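Local coordinates for protein eukaryotic translation initiation factor 2A (Schizosaccharomyces pombe, PDB 3WJ9) that probably directs methionyl-tRNAi to 40S ribosomal subunits in a codon-dependent manner during the early steps of translation of a small number of specific mRNAs, at residues V143-H148 with R164-S169; P159-R164 with P201-P206; N129-C134 with D170-P175. One frame throughout, in Å; residues are numbered along the deposited sequence.

Interaction 1: residues V143-H148 with R164-S169; sequences VTNEVH and RVEGIS
Asn-145 and Ile-168 bring together two loops in a packing contact at one end of a beta-propeller blade: the hairpin turn between strands 138-143 and 146-151, and the linker that runs from strand 161-162 to strand 170-173. The hairpin closes as a type II turn from Val-143 to Glu-146, and backbone bonds run both ways between those two residues. Asn-145, inside the turn, covers the linker with its side chain. Its chi1 of -53° sets CG beside its own backbone N, where CG lies 3.6 Å from Gly-167 N. The backbones come close here, with the CA atoms of Asn-145 and Gly-167 4.2 Å apart. Gly-167 takes a positive phi (74°), which residues with a CB adopt less readily. In a propeller such a linker carries the chain from the outer strand of one blade to the inner strand of the next, and residues 164-169, on that path, pack against the hairpin of the blade they are leaving. Ile-168 supplies the apolar part. Its CD1 reaches 3.7 Å from Val-147 CG2, the side chains of Val-147 and Ile-168 crossing at about a right angle, and also packs on the carbonyl carbon of Glu-146. Both Val-147 and Ile-168 are buried, and both also touch Leu-142 of strand 138-143.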
ATOM      1  N   VAL A 143     -11.152  -6.573  16.282  1.00 66.88           N
ATOM      2  CA  VAL A 143     -11.368  -6.477  17.713  1.00 75.95           C
ATOM      3  C   VAL A 143     -10.448  -7.482  18.383  1.00 79.15           C
ATOM      4  O   VAL A 143     -10.044  -8.473  17.761  1.00 76.92           O
ATOM      5  CB  VAL A 143     -12.843  -6.744  18.083  1.00 66.96           C
ATOM      6  CG1 VAL A 143     -13.151  -6.223  19.478  1.00 72.31           C
ATOM      7  CG2 VAL A 143     -13.753  -6.072  17.070  1.00 58.04           C
ATOM      8  N   THR A 144     -10.067  -7.200  19.625  1.00 73.45           N
ATOM      9  CA  THR A 144      -9.376  -8.184  20.449  1.00 76.45           C
ATOM     10  C   THR A 144     -10.079  -9.511  20.302  1.00 71.26           C
ATOM     11  O   THR A 144     -11.334  -9.551  20.442  1.00 66.28           O
ATOM     12  CB  THR A 144      -9.400  -7.814  21.942  1.00 70.12           C
ATOM     13  OG1 THR A 144     -10.720  -7.374  22.294  1.00 82.55           O
ATOM     14  CG2 THR A 144      -8.419  -6.688  22.248  1.00 54.11           C
ATOM     15  N   ASN A 145      -9.341 -10.566  19.992  1.00 73.03           N
ATOM     16  CA  ASN A 145      -9.881 -11.911  20.059  1.00 81.87           C
ATOM     17  C   ASN A 145     -11.138 -12.034  19.219  1.00 77.96           C
ATOM     18  O   ASN A 145     -12.042 -12.797  19.552  1.00 76.66           O
ATOM     19  CB  ASN A 145     -10.183 -12.298  21.508  1.00 94.88           C
ATOM     20  CG  ASN A 145      -8.996 -12.091  22.428  1.00102.18           C
ATOM     21  OD1 ASN A 145      -7.854 -12.359  22.057  1.00115.46           O
ATOM     22  ND2 ASN A 145      -9.263 -11.613  23.637  1.00106.25           N
ATOM     23  N   GLU A 146     -11.189 -11.298  18.118  1.00 65.78           N
ATOM     24  CA  GLU A 146     -12.310 -11.426  17.197  1.00 78.29           C
ATOM     25  C   GLU A 146     -12.062 -10.569  15.941  1.00 79.71           C
ATOM     26  O   GLU A 146     -11.312  -9.592  15.978  1.00 73.54           O
ATOM     27  CB  GLU A 146     -13.602 -11.212  17.978  1.00 76.06           C
ATOM     28  CG  GLU A 146     -14.863 -11.387  17.193  1.00 92.80           C
ATOM     29  CD  GLU A 146     -16.089 -11.211  18.049  1.00111.07           C
ATOM     30  OE1 GLU A 146     -15.949 -10.894  19.250  1.00102.35           O
ATOM     31  OE2 GLU A 146     -17.193 -11.396  17.510  1.00116.17           O
ATOM     32  N   VAL A 147     -12.702 -10.935  14.833  1.00 70.28           N
ATOM     33  CA  VAL A 147     -12.582 -10.194  13.579  1.00 64.41           C
ATOM     34  C   VAL A 147     -14.013 -10.032  13.062  1.00 74.38           C
ATOM     35  O   VAL A 147     -14.748 -11.011  12.937  1.00 83.76           O
ATOM     36  CB  VAL A 147     -11.701 -10.829  12.481  1.00 77.06           C
ATOM     37  CG1 VAL A 147     -12.049 -10.270  11.109  1.00 56.50           C
ATOM     38  CG2 VAL A 147     -10.231 -10.617  12.803  1.00 84.28           C
ATOM     39  N   HIS A 148     -14.403  -8.793  12.773  1.00 66.88           N
ATOM     40  CA  HIS A 148     -15.755  -8.500  12.300  1.00 65.52           C
ATOM     41  C   HIS A 148     -15.816  -8.295  10.789  1.00 58.30           C
ATOM     42  O   HIS A 148     -14.896  -7.744  10.186  1.00 67.92           O
ATOM     43  CB  HIS A 148     -16.309  -7.259  13.004  1.00 69.13           C
ATOM     44  CG  HIS A 148     -16.474  -7.426  14.484  1.00 62.56           C
ATOM     45  ND1 HIS A 148     -16.307  -8.636  15.118  1.00 68.13           N
ATOM     46  CD2 HIS A 148     -16.796  -6.532  15.449  1.00 64.94           C
ATOM     47  CE1 HIS A 148     -16.516  -8.481  16.416  1.00 67.83           C
ATOM     48  NE2 HIS A 148     -16.816  -7.217  16.641  1.00 71.80           N
ATOM     49  N   ARG A 164     -14.489 -17.054  14.425  1.00105.63           N
ATOM     50  CA  ARG A 164     -14.466 -17.925  15.594  1.00 99.71           C
ATOM     51  C   ARG A 164     -13.209 -17.798  16.450  1.00101.74           C
ATOM     52  O   ARG A 164     -13.297 -17.635  17.668  1.00111.56           O
ATOM     53  CB  ARG A 164     -14.611 -19.384  15.154  1.00 91.36           C
ATOM     54  CG  ARG A 164     -15.879 -19.690  14.378  1.00 88.74           C
ATOM     55  CD  ARG A 164     -17.121 -19.576  15.243  1.00117.77           C
ATOM     56  NE  ARG A 164     -18.328 -19.872  14.478  1.00114.89           N
ATOM     57  CZ  ARG A 164     -18.799 -21.097  14.268  1.00124.34           C
ATOM     58  NH1 ARG A 164     -18.166 -22.148  14.769  1.00121.05           N
ATOM     59  NH2 ARG A 164     -19.905 -21.271  13.558  1.00121.06           N
ATOM     60  N   VAL A 165     -12.047 -17.886  15.809  1.00105.34           N
ATOM     61  CA  VAL A 165     -10.781 -18.059  16.525  1.00107.88           C
ATOM     62  C   VAL A 165     -10.480 -16.941  17.530  1.00101.93           C
ATOM     63  O   VAL A 165     -10.955 -15.811  17.388  1.00 88.94           O
ATOM     64  CB  VAL A 165      -9.601 -18.187  15.537  1.00101.22           C
ATOM     65  CG1 VAL A 165      -9.937 -19.196  14.448  1.00 92.38           C
ATOM     66  CG2 VAL A 165      -9.262 -16.840  14.921  1.00103.83           C
ATOM     67  N   GLU A 166      -9.689 -17.280  18.546  1.00100.27           N
ATOM     68  CA  GLU A 166      -9.446 -16.395  19.681  1.00 82.47           C
ATOM     69  C   GLU A 166      -7.993 -15.923  19.732  1.00 73.93           C
ATOM     70  O   GLU A 166      -7.088 -16.616  19.262  1.00 70.46           O
ATOM     71  CB  GLU A 166      -9.826 -17.114  20.984  1.00 81.76           C
ATOM     72  CG  GLU A 166      -9.387 -16.429  22.277  1.00 95.29           C
ATOM     73  CD  GLU A 166     -10.205 -16.859  23.482  1.00110.82           C
ATOM     74  OE1 GLU A 166     -11.177 -17.623  23.302  1.00101.48           O
ATOM     75  OE2 GLU A 166      -9.866 -16.444  24.612  1.00102.21           O
ATOM     76  N   GLY A 167      -7.783 -14.737  20.295  1.00 79.44           N
ATOM     77  CA  GLY A 167      -6.447 -14.216  20.502  1.00 83.00           C
ATOM     78  C   GLY A 167      -5.808 -13.735  19.219  1.00 85.25           C
ATOM     79  O   GLY A 167      -4.616 -13.922  19.009  1.00 86.89           O
ATOM     80  N   ILE A 168      -6.609 -13.118  18.358  1.00 81.21           N
ATOM     81  CA  ILE A 168      -6.110 -12.563  17.105  1.00 87.66           C
ATOM     82  C   ILE A 168      -5.324 -11.276  17.313  1.00 94.60           C
ATOM     83  O   ILE A 168      -5.850 -10.310  17.869  1.00 97.59           O
ATOM     84  CB  ILE A 168      -7.256 -12.241  16.124  1.00 87.03           C
ATOM     85  CG1 ILE A 168      -8.002 -13.511  15.714  1.00 84.11           C
ATOM     86  CG2 ILE A 168      -6.715 -11.492  14.912  1.00 96.67           C
ATOM     87  CD1 ILE A 168      -9.416 -13.250  15.214  1.00101.76           C
ATOM     88  N   SER A 169      -4.091 -11.221  16.806  1.00 88.13           N
ATOM     89  CA  SER A 169      -3.303  -9.976  16.835  1.00 95.97           C
ATOM     90  C   SER A 169      -3.369  -9.115  15.555  1.00102.17           C
ATOM     91  O   SER A 169      -3.574  -7.905  15.627  1.00110.76           O
ATOM     92  CB  SER A 169      -1.844 -10.280  17.176  1.00101.58           C
ATOM     93  OG  SER A 169      -1.010  -9.176  16.875  1.00113.53           O
TER

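Interaction 2: residues P159-R164 with P201-P206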
ATOM      1  N   PRO A 159     -22.180  -5.965  12.218  1.00 61.32           N
ATOM      2  CA  PRO A 159     -21.434  -7.113  11.688  1.00 59.07           C
ATOM      3  C   PRO A 159     -22.335  -8.224  11.156  1.00 62.16           C
ATOM      4  O   PRO A 159     -23.082  -8.836  11.922  1.00 76.35           O
ATOM      5  CB  PRO A 159     -20.638  -7.603  12.903  1.00 55.91           C
ATOM      6  CG  PRO A 159     -20.496  -6.403  13.760  1.00 57.97           C
ATOM      7  CD  PRO A 159     -21.787  -5.655  13.603  1.00 55.73           C
ATOM      8  N   ILE A 160     -22.258  -8.480   9.853  1.00 62.73           N
ATOM      9  CA  ILE A 160     -23.035  -9.549   9.238  1.00 67.28           C
ATOM     10  C   ILE A 160     -22.391 -10.899   9.539  1.00 66.38           C
ATOM     11  O   ILE A 160     -23.023 -11.948   9.411  1.00 71.46           O
ATOM     12  CB  ILE A 160     -23.154  -9.355   7.709  1.00 62.92           C
ATOM     13  CG1 ILE A 160     -24.284 -10.218   7.142  1.00 75.74           C
ATOM     14  CG2 ILE A 160     -21.825  -9.646   7.020  1.00 60.51           C
ATOM     15  CD1 ILE A 160     -24.446 -10.111   5.645  1.00 80.34           C
ATOM     16  N   ALA A 161     -21.130 -10.858   9.958  1.00 67.88           N
ATOM     17  CA  ALA A 161     -20.377 -12.069  10.244  1.00 63.30           C
ATOM     18  C   ALA A 161     -19.216 -11.791  11.192  1.00 63.92           C
ATOM     19  O   ALA A 161     -18.676 -10.686  11.225  1.00 75.19           O
ATOM     20  CB  ALA A 161     -19.869 -12.684   8.956  1.00 52.84           C
ATOM     21  N   LYS A 162     -18.846 -12.807  11.966  1.00 58.65           N
ATOM     22  CA  LYS A 162     -17.741 -12.716  12.914  1.00 61.79           C
ATOM     23  C   LYS A 162     -16.849 -13.945  12.779  1.00 64.05           C
ATOM     24  O   LYS A 162     -17.271 -14.958  12.226  1.00 61.11           O
ATOM     25  CB  LYS A 162     -18.264 -12.591  14.348  1.00 73.03           C
ATOM     26  CG  LYS A 162     -19.372 -11.564  14.526  1.00 79.60           C
ATOM     27  CD  LYS A 162     -19.912 -11.566  15.947  1.00 75.34           C
ATOM     28  CE  LYS A 162     -21.183 -10.744  16.057  1.00 71.14           C
ATOM     29  NZ  LYS A 162     -22.323 -11.407  15.367  1.00 63.54           N
ATOM     30  N   LEU A 163     -15.619 -13.866  13.278  1.00 58.23           N
ATOM     31  CA  LEU A 163     -14.711 -15.006  13.171  1.00 59.75           C
ATOM     32  C   LEU A 163     -14.539 -15.728  14.503  1.00 94.97           C
ATOM     33  O   LEU A 163     -14.441 -15.105  15.560  1.00102.13           O
ATOM     34  CB  LEU A 163     -13.346 -14.573  12.632  1.00 68.94           C
ATOM     35  CG  LEU A 163     -12.530 -15.741  12.070  1.00 75.34           C
ATOM     36  CD1 LEU A 163     -13.340 -16.481  11.015  1.00 74.09           C
ATOM     37  CD2 LEU A 163     -11.206 -15.271  11.491  1.00 77.93           C
ATOM     38  N   ARG A 164     -14.489 -17.054  14.425  1.00105.63           N
ATOM     39  CA  ARG A 164     -14.466 -17.925  15.594  1.00 99.71           C
ATOM     40  C   ARG A 164     -13.209 -17.798  16.450  1.00101.74           C
ATOM     41  O   ARG A 164     -13.297 -17.635  17.668  1.00111.56           O
ATOM     42  CB  ARG A 164     -14.611 -19.384  15.154  1.00 91.36           C
ATOM     43  CG  ARG A 164     -15.879 -19.690  14.378  1.00 88.74           C
ATOM     44  CD  ARG A 164     -17.121 -19.576  15.243  1.00117.77           C
ATOM     45  NE  ARG A 164     -18.328 -19.872  14.478  1.00114.89           N
ATOM     46  CZ  ARG A 164     -18.799 -21.097  14.268  1.00124.34           C
ATOM     47  NH1 ARG A 164     -18.166 -22.148  14.769  1.00121.05           N
ATOM     48  NH2 ARG A 164     -19.905 -21.271  13.558  1.00121.06           N
ATOM     49  N   PRO A 201     -17.397 -17.588   2.828  1.00 93.25           N
ATOM     50  CA  PRO A 201     -18.490 -18.559   2.942  1.00102.19           C
ATOM     51  C   PRO A 201     -18.285 -19.587   4.064  1.00 87.47           C
ATOM     52  O   PRO A 201     -19.221 -19.863   4.813  1.00 89.45           O
ATOM     53  CB  PRO A 201     -18.465 -19.256   1.589  1.00 86.63           C
ATOM     54  CG  PRO A 201     -18.012 -18.204   0.649  1.00 87.77           C
ATOM     55  CD  PRO A 201     -17.087 -17.291   1.414  1.00 83.78           C
ATOM     56  N   ASN A 202     -17.099 -20.181   4.108  1.00 73.20           N
ATOM     57  CA  ASN A 202     -16.813 -21.167   5.122  1.00 57.47           C
ATOM     58  C   ASN A 202     -16.059 -20.556   6.283  1.00 60.89           C
ATOM     59  O   ASN A 202     -14.838 -20.426   6.257  1.00 55.54           O
ATOM     60  CB  ASN A 202     -16.010 -22.326   4.528  1.00 78.81           C
ATOM     61  CG  ASN A 202     -16.365 -22.600   3.080  1.00 88.06           C
ATOM     62  OD1 ASN A 202     -17.482 -22.327   2.640  1.00 75.66           O
ATOM     63  ND2 ASN A 202     -15.413 -23.141   2.330  1.00 65.81           N
ATOM     64  N   PHE A 203     -16.812 -20.218   7.318  1.00 63.23           N
ATOM     65  CA  PHE A 203     -16.264 -19.934   8.639  1.00 67.11           C
ATOM     66  C   PHE A 203     -16.039 -21.254   9.360  1.00 78.89           C
ATOM     67  O   PHE A 203     -15.095 -21.411  10.139  1.00 74.76           O
ATOM     68  CB  PHE A 203     -17.208 -19.037   9.450  1.00 73.60           C
ATOM     69  CG  PHE A 203     -17.507 -17.712   8.797  1.00 70.40           C
ATOM     70  CD1 PHE A 203     -16.576 -16.688   8.805  1.00 55.22           C
ATOM     71  CD2 PHE A 203     -18.730 -17.490   8.189  1.00 67.42           C
ATOM     72  CE1 PHE A 203     -16.854 -15.469   8.207  1.00 71.95           C
ATOM     73  CE2 PHE A 203     -19.017 -16.275   7.593  1.00 65.29           C
ATOM     74  CZ  PHE A 203     -18.074 -15.262   7.599  1.00 73.94           C
ATOM     75  N   ASN A 204     -16.921 -22.203   9.071  1.00 77.89           N
ATOM     76  CA  ASN A 204     -16.938 -23.484   9.748  1.00 73.01           C
ATOM     77  C   ASN A 204     -15.681 -24.283   9.415  1.00 81.37           C
ATOM     78  O   ASN A 204     -15.067 -24.912  10.274  1.00 90.96           O
ATOM     79  CB  ASN A 204     -18.165 -24.269   9.324  1.00 88.26           C
ATOM     80  CG  ASN A 204     -19.332 -23.367   8.953  1.00 90.57           C
ATOM     81  OD1 ASN A 204     -19.871 -23.478   7.854  1.00 80.68           O
ATOM     82  ND2 ASN A 204     -19.719 -22.468   9.854  1.00 92.27           N
ATOM     83  N   SER A 205     -15.264 -24.202   8.159  1.00 74.41           N
ATOM     84  CA  SER A 205     -14.198 -25.059   7.658  1.00 74.99           C
ATOM     85  C   SER A 205     -12.940 -24.273   7.294  1.00 78.14           C
ATOM     86  O   SER A 205     -12.889 -23.633   6.242  1.00 82.96           O
ATOM     87  CB  SER A 205     -14.700 -25.838   6.444  1.00 66.22           C
ATOM     88  OG  SER A 205     -15.836 -26.606   6.799  1.00 79.36           O
ATOM     89  N   PRO A 206     -11.925 -24.315   8.170  1.00 69.83           N
ATOM     90  CA  PRO A 206     -10.627 -23.689   7.898  1.00 59.31           C
ATOM     91  C   PRO A 206     -10.018 -24.213   6.606  1.00 72.10           C
ATOM     92  O   PRO A 206     -10.373 -25.300   6.153  1.00 84.22           O
ATOM     93  CB  PRO A 206      -9.778 -24.095   9.105  1.00 71.40           C
ATOM     94  CG  PRO A 206     -10.758 -24.368  10.183  1.00 80.43           C
ATOM     95  CD  PRO A 206     -11.971 -24.931   9.507  1.00 82.60           C
TER
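Phe-203 and Ala-161 make the closest approach between the short outer strand 161-162 of one propeller blade and the loop that joins strands 193-199 and 206-212 of the next. The contact is mainly apolar and lies near the protein surface. From CB, which points toward residues 159-164, the first torsion of Phe-203 sets CG beside its own backbone N and anti to its carbonyl carbon (chi1 -59°). Beyond CG, one side of the ring has the more partners. CD1 meets two groups: Lys-162 O at 3.9 Å, and Leu-163 CD1, which comes to the ring edge near its plane at the same separation. One bond further on, CE1 is still 4.1 Å from Lys-162 O and begins to approach the methyl of Ala-161. On the other side CE2 stands 3.9 Å from Ala-161 CB. At the tip, Phe-203 CZ is 3.4 Å from Ala-161 CB. In a propeller, neighbouring four-stranded blades pack against one another, and here a loop of the following blade puts an aromatic ring against the outermost strand of the preceding one. A classic beta bulge, in which Ile-160 and Ala-161 lie opposite the single residue Phe-149, marks this edge of the sheet. Past the ring, the bent chain of Arg-164 passes obliquely by Asn-204, their guanidinium and amide planes turned 51° apart, and Arg-164 NH2 lies 3.9 Å from Asn-204 ND2.

Interaction 3: residues N129-C134 with D170-P175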
ATOM      1  N   ASN A 129      -7.390   1.566   9.116  1.00 57.29           N
ATOM      2  CA  ASN A 129      -8.522   1.524   8.197  1.00 50.19           C
ATOM      3  C   ASN A 129      -9.198   0.161   8.130  1.00 48.86           C
ATOM      4  O   ASN A 129      -8.621  -0.854   8.521  1.00 47.06           O
ATOM      5  CB  ASN A 129      -8.071   1.937   6.792  1.00 53.51           C
ATOM      6  CG  ASN A 129      -9.219   2.424   5.927  1.00 55.69           C
ATOM      7  OD1 ASN A 129     -10.383   2.128   6.193  1.00 57.21           O
ATOM      8  ND2 ASN A 129      -8.893   3.172   4.880  1.00 47.58           N
ATOM      9  N   LEU A 130     -10.434   0.152   7.640  1.00 52.68           N
ATOM     10  CA  LEU A 130     -11.111  -1.088   7.301  1.00 42.44           C
ATOM     11  C   LEU A 130     -10.471  -1.677   6.056  1.00 55.66           C
ATOM     12  O   LEU A 130     -10.076  -0.944   5.152  1.00 62.02           O
ATOM     13  CB  LEU A 130     -12.603  -0.853   7.060  1.00 47.79           C
ATOM     14  CG  LEU A 130     -13.436  -0.269   8.196  1.00 58.50           C
ATOM     15  CD1 LEU A 130     -14.786   0.198   7.677  1.00 53.98           C
ATOM     16  CD2 LEU A 130     -13.604  -1.333   9.256  1.00 59.75           C
ATOM     17  N   GLN A 131     -10.359  -2.999   6.012  1.00 45.32           N
ATOM     18  CA  GLN A 131      -9.940  -3.668   4.791  1.00 35.46           C
ATOM     19  C   GLN A 131     -11.187  -3.964   3.973  1.00 44.07           C
ATOM     20  O   GLN A 131     -12.294  -3.978   4.509  1.00 42.97           O
ATOM     21  CB  GLN A 131      -9.164  -4.950   5.094  1.00 35.17           C
ATOM     22  CG  GLN A 131      -7.979  -4.746   6.022  1.00 36.25           C
ATOM     23  CD  GLN A 131      -7.117  -5.985   6.150  1.00 44.83           C
ATOM     24  OE1 GLN A 131      -7.170  -6.882   5.309  1.00 45.01           O
ATOM     25  NE2 GLN A 131      -6.329  -6.048   7.215  1.00 52.69           N
ATOM     26  N   TYR A 132     -11.014  -4.183   2.677  1.00 38.68           N
ATOM     27  CA  TYR A 132     -12.152  -4.424   1.802  1.00 36.98           C
ATOM     28  C   TYR A 132     -11.907  -5.587   0.857  1.00 47.56           C
ATOM     29  O   TYR A 132     -10.768  -5.991   0.628  1.00 48.04           O
ATOM     30  CB  TYR A 132     -12.475  -3.176   0.977  1.00 38.47           C
ATOM     31  CG  TYR A 132     -13.030  -2.005   1.756  1.00 44.95           C
ATOM     32  CD1 TYR A 132     -12.201  -1.188   2.516  1.00 41.71           C
ATOM     33  CD2 TYR A 132     -14.385  -1.707   1.718  1.00 41.23           C
ATOM     34  CE1 TYR A 132     -12.709  -0.116   3.225  1.00 47.23           C
ATOM     35  CE2 TYR A 132     -14.902  -0.636   2.424  1.00 40.51           C
ATOM     36  CZ  TYR A 132     -14.060   0.156   3.175  1.00 48.71           C
ATOM     37  OH  TYR A 132     -14.570   1.222   3.879  1.00 42.96           O
ATOM     38  N   THR A 133     -12.994  -6.122   0.313  1.00 47.17           N
ATOM     39  CA  THR A 133     -12.915  -7.056  -0.798  1.00 41.33           C
ATOM     40  C   THR A 133     -12.777  -6.236  -2.075  1.00 41.02           C
ATOM     41  O   THR A 133     -13.027  -5.033  -2.065  1.00 48.14           O
ATOM     42  CB  THR A 133     -14.151  -7.967  -0.869  1.00 48.06           C
ATOM     43  OG1 THR A 133     -15.333  -7.164  -0.978  1.00 55.41           O
ATOM     44  CG2 THR A 133     -14.246  -8.819   0.384  1.00 55.31           C
ATOM     45  N   CYS A 134     -12.373  -6.872  -3.169  1.00 45.04           N
ATOM     46  CA  CYS A 134     -12.158  -6.152  -4.421  1.00 52.40           C
ATOM     47  C   CYS A 134     -13.458  -5.636  -5.031  1.00 54.77           C
ATOM     48  O   CYS A 134     -13.466  -4.604  -5.702  1.00 59.60           O
ATOM     49  CB  CYS A 134     -11.426  -7.036  -5.431  1.00 60.20           C
ATOM     50  SG  CYS A 134      -9.638  -7.066  -5.210  1.00 82.03           S
ATOM     51  N   ASP A 170      -3.201  -9.751  14.397  1.00 91.52           N
ATOM     52  CA  ASP A 170      -3.395  -9.127  13.084  1.00 89.69           C
ATOM     53  C   ASP A 170      -4.027 -10.065  12.052  1.00 76.90           C
ATOM     54  O   ASP A 170      -4.019 -11.283  12.216  1.00 79.31           O
ATOM     55  CB  ASP A 170      -2.059  -8.613  12.537  1.00102.14           C
ATOM     56  CG  ASP A 170      -1.284  -7.804  13.552  1.00103.79           C
ATOM     57  OD1 ASP A 170      -1.922  -7.219  14.453  1.00101.55           O
ATOM     58  OD2 ASP A 170      -0.038  -7.749  13.450  1.00 91.46           O
ATOM     59  N   PHE A 171      -4.563  -9.477  10.984  1.00 73.02           N
ATOM     60  CA  PHE A 171      -5.226 -10.222   9.911  1.00 61.32           C
ATOM     61  C   PHE A 171      -5.009  -9.552   8.550  1.00 57.47           C
ATOM     62  O   PHE A 171      -4.516  -8.429   8.486  1.00 60.98           O
ATOM     63  CB  PHE A 171      -6.724 -10.332  10.197  1.00 65.98           C
ATOM     64  CG  PHE A 171      -7.488  -9.085   9.862  1.00 62.94           C
ATOM     65  CD1 PHE A 171      -7.318  -7.937  10.614  1.00 69.71           C
ATOM     66  CD2 PHE A 171      -8.371  -9.055   8.796  1.00 52.31           C
ATOM     67  CE1 PHE A 171      -8.008  -6.781  10.310  1.00 61.84           C
ATOM     68  CE2 PHE A 171      -9.067  -7.902   8.489  1.00 50.97           C
ATOM     69  CZ  PHE A 171      -8.886  -6.763   9.248  1.00 57.72           C
ATOM     70  N   ALA A 172      -5.384 -10.239   7.472  1.00 46.15           N
ATOM     71  CA  ALA A 172      -5.288  -9.673   6.125  1.00 40.32           C
ATOM     72  C   ALA A 172      -6.251 -10.355   5.155  1.00 46.87           C
ATOM     73  O   ALA A 172      -6.263 -11.579   5.041  1.00 57.29           O
ATOM     74  CB  ALA A 172      -3.859  -9.775   5.605  1.00 54.03           C
ATOM     75  N   LEU A 173      -7.048  -9.554   4.454  1.00 38.16           N
ATOM     76  CA  LEU A 173      -8.045 -10.075   3.519  1.00 35.42           C
ATOM     77  C   LEU A 173      -7.421 -10.572   2.217  1.00 46.94           C
ATOM     78  O   LEU A 173      -6.222 -10.404   1.989  1.00 68.15           O
ATOM     79  CB  LEU A 173      -9.092  -9.003   3.208  1.00 48.05           C
ATOM     80  CG  LEU A 173     -10.414  -9.066   3.976  1.00 47.36           C
ATOM     81  CD1 LEU A 173     -10.163  -9.222   5.462  1.00 55.35           C
ATOM     82  CD2 LEU A 173     -11.247  -7.823   3.707  1.00 50.36           C
ATOM     83  N   SER A 174      -8.242 -11.185   1.368  1.00 51.22           N
ATOM     84  CA  SER A 174      -7.796 -11.648   0.057  1.00 51.25           C
ATOM     85  C   SER A 174      -8.411 -10.804  -1.056  1.00 61.04           C
ATOM     86  O   SER A 174      -9.613 -10.531  -1.041  1.00 72.67           O
ATOM     87  CB  SER A 174      -8.148 -13.126  -0.140  1.00 52.66           C
ATOM     88  OG  SER A 174      -7.870 -13.552  -1.463  1.00 69.19           O
ATOM     89  N   PRO A 175      -7.586 -10.387  -2.028  1.00 50.53           N
ATOM     90  CA  PRO A 175      -8.044  -9.570  -3.154  1.00 48.64           C
ATOM     91  C   PRO A 175      -8.454 -10.409  -4.363  1.00 57.76           C
ATOM     92  O   PRO A 175      -8.500  -9.901  -5.482  1.00 64.26           O
ATOM     93  CB  PRO A 175      -6.819  -8.709  -3.475  1.00 59.18           C
ATOM     94  CG  PRO A 175      -5.624  -9.488  -2.929  1.00 43.43           C
ATOM     95  CD  PRO A 175      -6.141 -10.653  -2.112  1.00 50.24           C
TER
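Gln-131 and Leu-173 join the innermost strands of two successive blades in the beta-propeller portion of the factor, 131-132 and 170-173, whose touching parts run in nearly the same direction, 18° apart. Gln-131 contributes the largest share of the contact. Its side chain, extended beyond CG, reaches the neighbouring strand and meets the backbone with both ends of its amide. OE1 accepts a bond from Leu-173 N at 2.8 Å, the donor lying in the carbonyl plane of the amide, while NE2 donates to Phe-171 O at 3.3 Å from above that carbonyl's plane. The same amide stacks on the ring of Phe-171, the two planes 11° apart, with NE2 over one face and offset toward the rim. An alanine in place of Gln-131 would probably leave Leu-173 N and Phe-171 O without these partners and take away the amide stacked on that ring. Next, the CB of Tyr-132 points away, but Leu-173 CD2 packs 3.6 Å from the carbonyl O of Tyr-132. Thr-133 adds its backbone N to the surroundings of that methyl; its OG1 is engaged within its own blade, by Asp-135 and by the backbone N of Ser-137 and Leu-138. At Cys-134, SG packs 3.7 Å from Pro-175 CB.

The three contacts lie on or beside the blade formed by strands 131-132 to 161-162; interactions 2 and 3 reach the next blade, and interaction 1 holds the linker to it. Interaction 3 packs the inner strands against each other, 12 Å from the centre of the chain, whereas the centres of interactions 1 and 2 lie farther out, at 23 and 26 Å. Interactions 1 and 2 touch directly, their centres 12 Å apart: they share Arg-164, and Val-147 O and Leu-163 N, 3.0 Å apart in a probable hydrogen bond, link strand 146-151 with the segment 159-164 beside it. Interaction 3 lies 15 Å from each of the others, centre to centre. It adjoins interaction 1 in sequence, at Ser-169 and Asp-170, but its nearest atoms stay about 7 Å from interaction 2.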